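Side-chain contacts in outer membrane protein (Tpn50) (Borrelia burgdorferi, PDB 3OON), which probably binds peptidoglycan through its OmpA-like C-terminal domain, the part present here, and so links the outer membrane to the cell wall: residues N79-K83 / M84-D88; F26-L29 / Q30-K34. All coordinates share one frame; numbering follows the deposited sequence. Where two conformers were deposited one is given.

Contact 1: residues N79-K83 / M84-D88; sequences NYLIK and MKVKD
Selenomethionine M84 folds back over the ring of Y80, four residues earlier. Its CG stands 3.8 Å from the ring centroid and 20° off the normal, a CH-pi contact over one face. The bend at chi2 (-69°) carries SE out toward the phenol end, 4.4 Å from the centroid in an oblique Met-aromatic contact and 3.4 Å from Y80 OH. The hydroxyl itself is hydrogen-bonded to D37 on helix 33-45.

Beneath these side chains, M84 N makes the last ordinary helical bond, to Y80 O, and helix 63-83 then ends in a Schellman motif. K85 takes a positive phi, and two bonds define the motif: V86 N reaches back to L81 O (3.1 Å), nearly in line with the C=O bond and beyond the oxygen, and K85 N bonds to I82 O at 2.8 Å, but from well above the carbonyl plane. The turn brings V86 CG2 to 3.8 Å from L81 CD2, on the buried side, where L81 also packs on I36 and L43 of helix 33-45 and on I51 of strand 51-55.

Toward solvent the fit is looser and partly wet. A water lies within hydrogen-bonding distance of both I82 O and K87 O and bridges the helix end to the departing chain. K83 runs outward as an extended chain, touching M84 N only near its root, and K85 likewise brings little more than CG near I82 O.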
ATOM      1  N   ASN A  79     -18.667  -0.469  -7.804  1.00 31.21           N
ATOM      2  CA  ASN A  79     -20.016  -0.600  -7.250  1.00 32.92           C
ATOM      3  C   ASN A  79     -20.014  -0.916  -5.759  1.00 33.56           C
ATOM      4  O   ASN A  79     -20.858  -0.412  -5.014  1.00 34.59           O
ATOM      5  CB  ASN A  79     -20.825  -1.652  -8.002  1.00 33.37           C
ATOM      6  CG  ASN A  79     -21.283  -1.177  -9.374  1.00 34.87           C
ATOM      7  OD1 ASN A  79     -21.249   0.018  -9.681  1.00 36.49           O
ATOM      8  ND2 ASN A  79     -21.709  -2.119 -10.208  1.00 35.30           N
ATOM      9  N   TYR A  80     -19.064  -1.743  -5.330  1.00 33.35           N
ATOM     10  CA  TYR A  80     -18.934  -2.091  -3.923  1.00 34.00           C
ATOM     11  C   TYR A  80     -18.492  -0.881  -3.108  1.00 33.79           C
ATOM     12  O   TYR A  80     -19.041  -0.621  -2.033  1.00 33.80           O
ATOM     13  CB  TYR A  80     -17.973  -3.270  -3.730  1.00 34.14           C
ATOM     14  CG  TYR A  80     -17.847  -3.703  -2.284  1.00 35.64           C
ATOM     15  CD1 TYR A  80     -18.888  -4.374  -1.641  1.00 37.57           C
ATOM     16  CD2 TYR A  80     -16.701  -3.420  -1.554  1.00 35.83           C
ATOM     17  CE1 TYR A  80     -18.778  -4.760  -0.313  1.00 39.36           C
ATOM     18  CE2 TYR A  80     -16.575  -3.809  -0.232  1.00 37.70           C
ATOM     19  CZ  TYR A  80     -17.618  -4.477   0.386  1.00 39.13           C
ATOM     20  OH  TYR A  80     -17.504  -4.866   1.700  1.00 40.47           O
ATOM     21  N   LEU A  81     -17.528  -0.131  -3.643  1.00 32.76           N
ATOM     22  CA  LEU A  81     -17.079   1.119  -3.027  1.00 32.85           C
ATOM     23  C   LEU A  81     -18.197   2.165  -2.905  1.00 34.16           C
ATOM     24  O   LEU A  81     -18.247   2.898  -1.916  1.00 34.18           O
ATOM     25  CB  LEU A  81     -15.869   1.694  -3.765  1.00 31.51           C
ATOM     26  CG  LEU A  81     -14.597   0.837  -3.810  1.00 29.81           C
ATOM     27  CD1 LEU A  81     -13.562   1.502  -4.697  1.00 29.03           C
ATOM     28  CD2 LEU A  81     -14.017   0.591  -2.403  1.00 30.07           C
ATOM     29  N   ILE A  82     -19.063   2.230  -3.919  0.50 35.03           N
ATOM     30  CA  ILE A  82     -20.266   3.065  -3.878  0.50 36.73           C
ATOM     31  C   ILE A  82     -21.149   2.615  -2.724  0.50 38.10           C
ATOM     32  O   ILE A  82     -21.549   3.419  -1.875  0.50 38.65           O
ATOM     33  CB  ILE A  82     -21.099   2.938  -5.175  0.50 36.80           C
ATOM     34  CG1 ILE A  82     -20.287   3.356  -6.395  0.50 36.47           C
ATOM     35  CG2 ILE A  82     -22.380   3.764  -5.072  0.50 37.75           C
ATOM     36  CD1 ILE A  82     -19.826   4.758  -6.332  0.50 36.31           C
ATOM     37  N   LYS A  83     -21.429   1.313  -2.700  1.00 38.85           N
ATOM     38  CA  LYS A  83     -22.305   0.690  -1.700  1.00 41.20           C
ATOM     39  C   LYS A  83     -21.780   0.902  -0.271  1.00 42.37           C
ATOM     40  O   LYS A  83     -22.568   1.101   0.668  1.00 43.24           O
ATOM     41  CB  LYS A  83     -22.454  -0.803  -2.014  1.00 41.40           C
ATOM     42  CG  LYS A  83     -23.445  -1.574  -1.137  1.00 44.14           C
ATOM     43  CD  LYS A  83     -23.333  -3.071  -1.429  1.00 46.34           C
ATOM     44  CE  LYS A  83     -24.275  -3.900  -0.584  1.00 48.93           C
ATOM     45  NZ  LYS A  83     -24.228  -5.318  -1.043  1.00 50.08           N
HETATM   46  N   MSE A  84     -20.456   0.883  -0.120  1.00 42.42           N
HETATM   47  CA  MSE A  84     -19.800   1.129   1.168  1.00 43.29           C
HETATM   48  C   MSE A  84     -19.749   2.619   1.520  1.00 43.11           C
HETATM   49  O   MSE A  84     -19.251   2.989   2.587  1.00 43.08           O
HETATM   50  CB  MSE A  84     -18.382   0.546   1.181  1.00 43.41           C
HETATM   51  CG  MSE A  84     -18.302  -0.982   1.099  1.00 45.72           C
HETATM   52 SE   MSE A  84     -18.926  -1.961   2.674  0.70 52.61          SE
HETATM   53  CE  MSE A  84     -20.805  -2.242   2.184  1.00 49.45           C
ATOM     54  N   LYS A  85     -20.257   3.452   0.613  1.00 42.33           N
ATOM     55  CA  LYS A  85     -20.266   4.911   0.742  1.00 42.34           C
ATOM     56  C   LYS A  85     -18.884   5.568   0.910  1.00 41.22           C
ATOM     57  O   LYS A  85     -18.760   6.595   1.576  1.00 41.15           O
ATOM     58  CB  LYS A  85     -21.240   5.361   1.851  1.00 43.72           C
ATOM     59  CG  LYS A  85     -22.712   5.216   1.482  1.00 45.92           C
ATOM     60  CD  LYS A  85     -23.508   6.435   1.950  1.00 49.80           C
ATOM     61  CE  LYS A  85     -23.203   7.662   1.072  1.00 51.31           C
ATOM     62  NZ  LYS A  85     -23.380   8.956   1.792  1.00 53.11           N
ATOM     63  N   VAL A  86     -17.844   4.987   0.308  1.00 39.88           N
ATOM     64  CA  VAL A  86     -16.518   5.622   0.379  1.00 38.99           C
ATOM     65  C   VAL A  86     -16.243   6.561  -0.809  1.00 38.01           C
ATOM     66  O   VAL A  86     -15.462   7.511  -0.694  1.00 37.95           O
ATOM     67  CB  VAL A  86     -15.345   4.616   0.650  1.00 38.91           C
ATOM     68  CG1 VAL A  86     -15.683   3.711   1.821  1.00 39.90           C
ATOM     69  CG2 VAL A  86     -15.014   3.795  -0.561  1.00 38.36           C
ATOM     70  N   LYS A  87     -16.912   6.306  -1.931  1.00 37.02           N
ATOM     71  CA  LYS A  87     -16.893   7.209  -3.080  1.00 36.62           C
ATOM     72  C   LYS A  87     -18.307   7.307  -3.672  1.00 37.21           C
ATOM     73  O   LYS A  87     -19.111   6.379  -3.539  1.00 36.72           O
ATOM     74  CB  LYS A  87     -15.887   6.728  -4.149  1.00 35.80           C
ATOM     75  CG  LYS A  87     -14.408   6.873  -3.771  1.00 34.75           C
ATOM     76  CD  LYS A  87     -13.946   8.328  -3.763  1.00 35.02           C
ATOM     77  CE  LYS A  87     -12.809   8.554  -2.781  1.00 34.57           C
ATOM     78  NZ  LYS A  87     -12.570  10.011  -2.569  1.00 35.90           N
ATOM     79  N   ASP A  88     -18.610   8.442  -4.298  1.00 37.96           N
ATOM     80  CA  ASP A  88     -19.838   8.586  -5.080  1.00 39.18           C
ATOM     81  C   ASP A  88     -19.557   8.231  -6.534  1.00 38.41           C
ATOM     82  O   ASP A  88     -18.404   8.279  -6.976  1.00 37.59           O
ATOM     83  CB  ASP A  88     -20.375  10.019  -4.989  1.00 40.24           C
ATOM     84  CG  ASP A  88     -20.876  10.383  -3.593  1.00 43.21           C
ATOM     85  OD1 ASP A  88     -21.399   9.504  -2.864  1.00 46.00           O
ATOM     86  OD2 ASP A  88     -20.760  11.571  -3.228  1.00 44.85           O
TER
HETATM   87  O   HOH W   1     -21.603   6.335  -2.202  1.00 51.18           O

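Contact 2: residues F26-L29 / Q30-K34; sequences FQIL and QKEYK
I28 is the apolar side chain that the incoming loop sets against the turn leading into helix 33-45, where it meets Y33 and E32. Its CB lies 3.9 Å from Y33 OH and almost as near to CZ, at the phenol end of the ring. From there the side chain divides. CG2, anti to the backbone N, stands over one face of the Y33 ring, 4.3 Å above the plane and displaced toward the rim, and also touches E32 CB at 3.6 Å. The other branch turns beside the backbone N (chi1 -57°), and its tip, CD1, comes 4.1 Å from Y33 CE1. Beyond Y33, I28 packs on A76 and I77 of helix 63-83 and on I19 of strand 12-20, so it is wedged between that strand, helix 63-83 and the start of helix 33-45.

L29 is held through its backbone as well as its side chain. E32 N gives a hydrogen bond of 2.9 Å to L29 O, with the N-H fairly straight (160°) although the donor sits above the carbonyl plane. This bond spans three residues and closes the turn through which the loop enters helix 33-45. The L29 and K31 side chains run alongside one another in the same direction, with L29 CD2 4.1 Å from K31 CE. L29 also makes backbone hydrogen bonds to E20 at the end of strand 12-20.

E32 combines both kinds of contact: its CB rests against I28 and L29 O, while the bend at chi2 (-67°) leads the carboxylate away to E20, whose backbone N bonds to OE2. That N-H would offset part of the cost of burying a charge here, while the aliphatic part of E32 joins the apolar packing around I28.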
ATOM      1  N   PHE A  26     -17.359 -11.346 -14.101  1.00 35.26           N
ATOM      2  CA  PHE A  26     -17.031 -10.126 -13.369  1.00 34.90           C
ATOM      3  C   PHE A  26     -17.594 -10.223 -11.949  1.00 35.63           C
ATOM      4  O   PHE A  26     -17.849  -9.209 -11.296  1.00 35.38           O
ATOM      5  CB  PHE A  26     -17.526  -8.870 -14.111  1.00 34.48           C
ATOM      6  CG  PHE A  26     -18.970  -8.934 -14.530  1.00 34.88           C
ATOM      7  CD1 PHE A  26     -19.982  -8.526 -13.661  1.00 35.47           C
ATOM      8  CD2 PHE A  26     -19.321  -9.390 -15.801  1.00 35.22           C
ATOM      9  CE1 PHE A  26     -21.318  -8.587 -14.048  1.00 36.24           C
ATOM     10  CE2 PHE A  26     -20.649  -9.449 -16.192  1.00 36.32           C
ATOM     11  CZ  PHE A  26     -21.651  -9.044 -15.310  1.00 36.18           C
ATOM     12  N   GLN A  27     -17.796 -11.454 -11.477  1.00 36.55           N
ATOM     13  CA  GLN A  27     -18.281 -11.664 -10.120  1.00 38.03           C
ATOM     14  C   GLN A  27     -17.115 -11.922  -9.163  1.00 37.57           C
ATOM     15  O   GLN A  27     -16.307 -12.825  -9.374  1.00 37.62           O
ATOM     16  CB  GLN A  27     -19.334 -12.777 -10.071  1.00 39.35           C
ATOM     17  CG  GLN A  27     -20.476 -12.455  -9.101  1.00 43.97           C
ATOM     18  CD  GLN A  27     -21.735 -13.291  -9.330  1.00 48.35           C
ATOM     19  OE1 GLN A  27     -22.086 -13.635 -10.464  1.00 50.05           O
ATOM     20  NE2 GLN A  27     -22.430 -13.603  -8.244  1.00 51.73           N
ATOM     21  N   ILE A  28     -17.027 -11.086  -8.136  1.00 37.70           N
ATOM     22  CA  ILE A  28     -15.972 -11.149  -7.122  1.00 37.66           C
ATOM     23  C   ILE A  28     -16.274 -12.280  -6.143  1.00 39.17           C
ATOM     24  O   ILE A  28     -17.403 -12.396  -5.665  1.00 39.71           O
ATOM     25  CB  ILE A  28     -15.887  -9.796  -6.337  1.00 37.28           C
ATOM     26  CG1 ILE A  28     -15.657  -8.617  -7.297  1.00 36.36           C
ATOM     27  CG2 ILE A  28     -14.791  -9.835  -5.292  1.00 36.54           C
ATOM     28  CD1 ILE A  28     -16.167  -7.268  -6.776  1.00 36.85           C
ATOM     29  N   LEU A  29     -15.278 -13.124  -5.860  1.00 39.84           N
ATOM     30  CA  LEU A  29     -15.423 -14.154  -4.822  1.00 41.11           C
ATOM     31  C   LEU A  29     -15.671 -13.519  -3.461  1.00 41.47           C
ATOM     32  O   LEU A  29     -15.076 -12.493  -3.123  1.00 40.29           O
ATOM     33  CB  LEU A  29     -14.185 -15.051  -4.743  1.00 41.56           C
ATOM     34  CG  LEU A  29     -14.180 -16.345  -5.561  1.00 42.66           C
ATOM     35  CD1 LEU A  29     -13.962 -16.052  -7.044  1.00 43.22           C
ATOM     36  CD2 LEU A  29     -13.112 -17.284  -5.045  1.00 43.02           C
ATOM     37  N   GLN A  30     -16.556 -14.148  -2.687  1.00 42.68           N
ATOM     38  CA  GLN A  30     -16.985 -13.643  -1.382  1.00 43.72           C
ATOM     39  C   GLN A  30     -15.822 -13.235  -0.470  1.00 42.97           C
ATOM     40  O   GLN A  30     -15.863 -12.188   0.181  1.00 42.64           O
ATOM     41  CB  GLN A  30     -17.848 -14.708  -0.683  1.00 45.17           C
ATOM     42  CG  GLN A  30     -18.344 -14.312   0.701  1.00 48.53           C
ATOM     43  CD  GLN A  30     -19.533 -13.358   0.654  1.00 51.97           C
ATOM     44  OE1 GLN A  30     -19.776 -12.688  -0.353  1.00 53.58           O
ATOM     45  NE2 GLN A  30     -20.281 -13.298   1.748  1.00 53.94           N
ATOM     46  N   LYS A  31     -14.791 -14.070  -0.436  1.00 42.91           N
ATOM     47  CA  LYS A  31     -13.657 -13.874   0.457  1.00 43.02           C
ATOM     48  C   LYS A  31     -12.837 -12.622   0.134  1.00 41.59           C
ATOM     49  O   LYS A  31     -12.025 -12.193   0.957  1.00 41.41           O
ATOM     50  CB  LYS A  31     -12.747 -15.105   0.442  1.00 43.96           C
ATOM     51  CG  LYS A  31     -12.043 -15.341  -0.893  1.00 45.21           C
ATOM     52  CD  LYS A  31     -11.068 -16.493  -0.796  1.00 48.54           C
ATOM     53  CE  LYS A  31     -10.372 -16.718  -2.115  1.00 49.04           C
ATOM     54  NZ  LYS A  31      -9.711 -18.056  -2.156  1.00 50.48           N
ATOM     55  N   GLU A  32     -13.047 -12.045  -1.051  1.00 40.26           N
ATOM     56  CA  GLU A  32     -12.250 -10.903  -1.501  1.00 38.95           C
ATOM     57  C   GLU A  32     -12.760  -9.565  -0.969  1.00 38.52           C
ATOM     58  O   GLU A  32     -12.056  -8.558  -1.040  1.00 37.84           O
ATOM     59  CB  GLU A  32     -12.159 -10.855  -3.043  1.00 38.80           C
ATOM     60  CG  GLU A  32     -11.524 -12.076  -3.730  1.00 39.55           C
ATOM     61  CD  GLU A  32     -10.046 -12.223  -3.428  1.00 41.62           C
ATOM     62  OE1 GLU A  32      -9.707 -12.501  -2.262  1.00 44.36           O
ATOM     63  OE2 GLU A  32      -9.219 -12.063  -4.348  1.00 41.11           O
ATOM     64  N   TYR A  33     -13.981  -9.542  -0.441  1.00 38.67           N
ATOM     65  CA  TYR A  33     -14.567  -8.276  -0.003  1.00 38.83           C
ATOM     66  C   TYR A  33     -13.801  -7.619   1.147  1.00 38.04           C
ATOM     67  O   TYR A  33     -13.748  -6.396   1.235  1.00 37.34           O
ATOM     68  CB  TYR A  33     -16.061  -8.428   0.312  1.00 39.91           C
ATOM     69  CG  TYR A  33     -16.895  -8.554  -0.944  1.00 42.47           C
ATOM     70  CD1 TYR A  33     -17.032  -7.480  -1.819  1.00 43.93           C
ATOM     71  CD2 TYR A  33     -17.532  -9.747  -1.264  1.00 44.99           C
ATOM     72  CE1 TYR A  33     -17.786  -7.590  -2.984  1.00 45.80           C
ATOM     73  CE2 TYR A  33     -18.296  -9.869  -2.428  1.00 47.09           C
ATOM     74  CZ  TYR A  33     -18.416  -8.785  -3.279  1.00 46.76           C
ATOM     75  OH  TYR A  33     -19.162  -8.898  -4.429  1.00 48.85           O
ATOM     76  N   LYS A  34     -13.188  -8.440   2.000  1.00 37.91           N
ATOM     77  CA  LYS A  34     -12.362  -7.948   3.097  1.00 37.67           C
ATOM     78  C   LYS A  34     -11.143  -7.166   2.564  1.00 35.82           C
ATOM     79  O   LYS A  34     -10.742  -6.151   3.138  1.00 35.09           O
ATOM     80  CB  LYS A  34     -11.924  -9.123   3.977  1.00 39.03           C
ATOM     81  CG  LYS A  34     -11.242  -8.740   5.289  1.00 42.71           C
ATOM     82  CD  LYS A  34     -12.234  -8.687   6.458  1.00 47.46           C
ATOM     83  CE  LYS A  34     -11.654  -9.315   7.734  1.00 49.62           C
ATOM     84  NZ  LYS A  34     -10.487  -8.580   8.304  1.00 50.99           N
TER

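Along the chain contact 2 comes first, at the entry to helix 33-45; contact 1 follows at the C-terminal end of helix 63-83, before strand 92-96. Their centres lie 15 Å apart, yet they touch: Y80 CE1 approaches Y33 CD1 to 3.6 Å, with the ring planes at about 45°. The start of one helix thus packs against the end of the other, and both helices pack against the mixed sheet, contact 2 at strand 12-20 and contact 1 at strands 51-55 and 92-96. Both contacts belong to the single OmpA-like domain, whose two helices they join directly to each other.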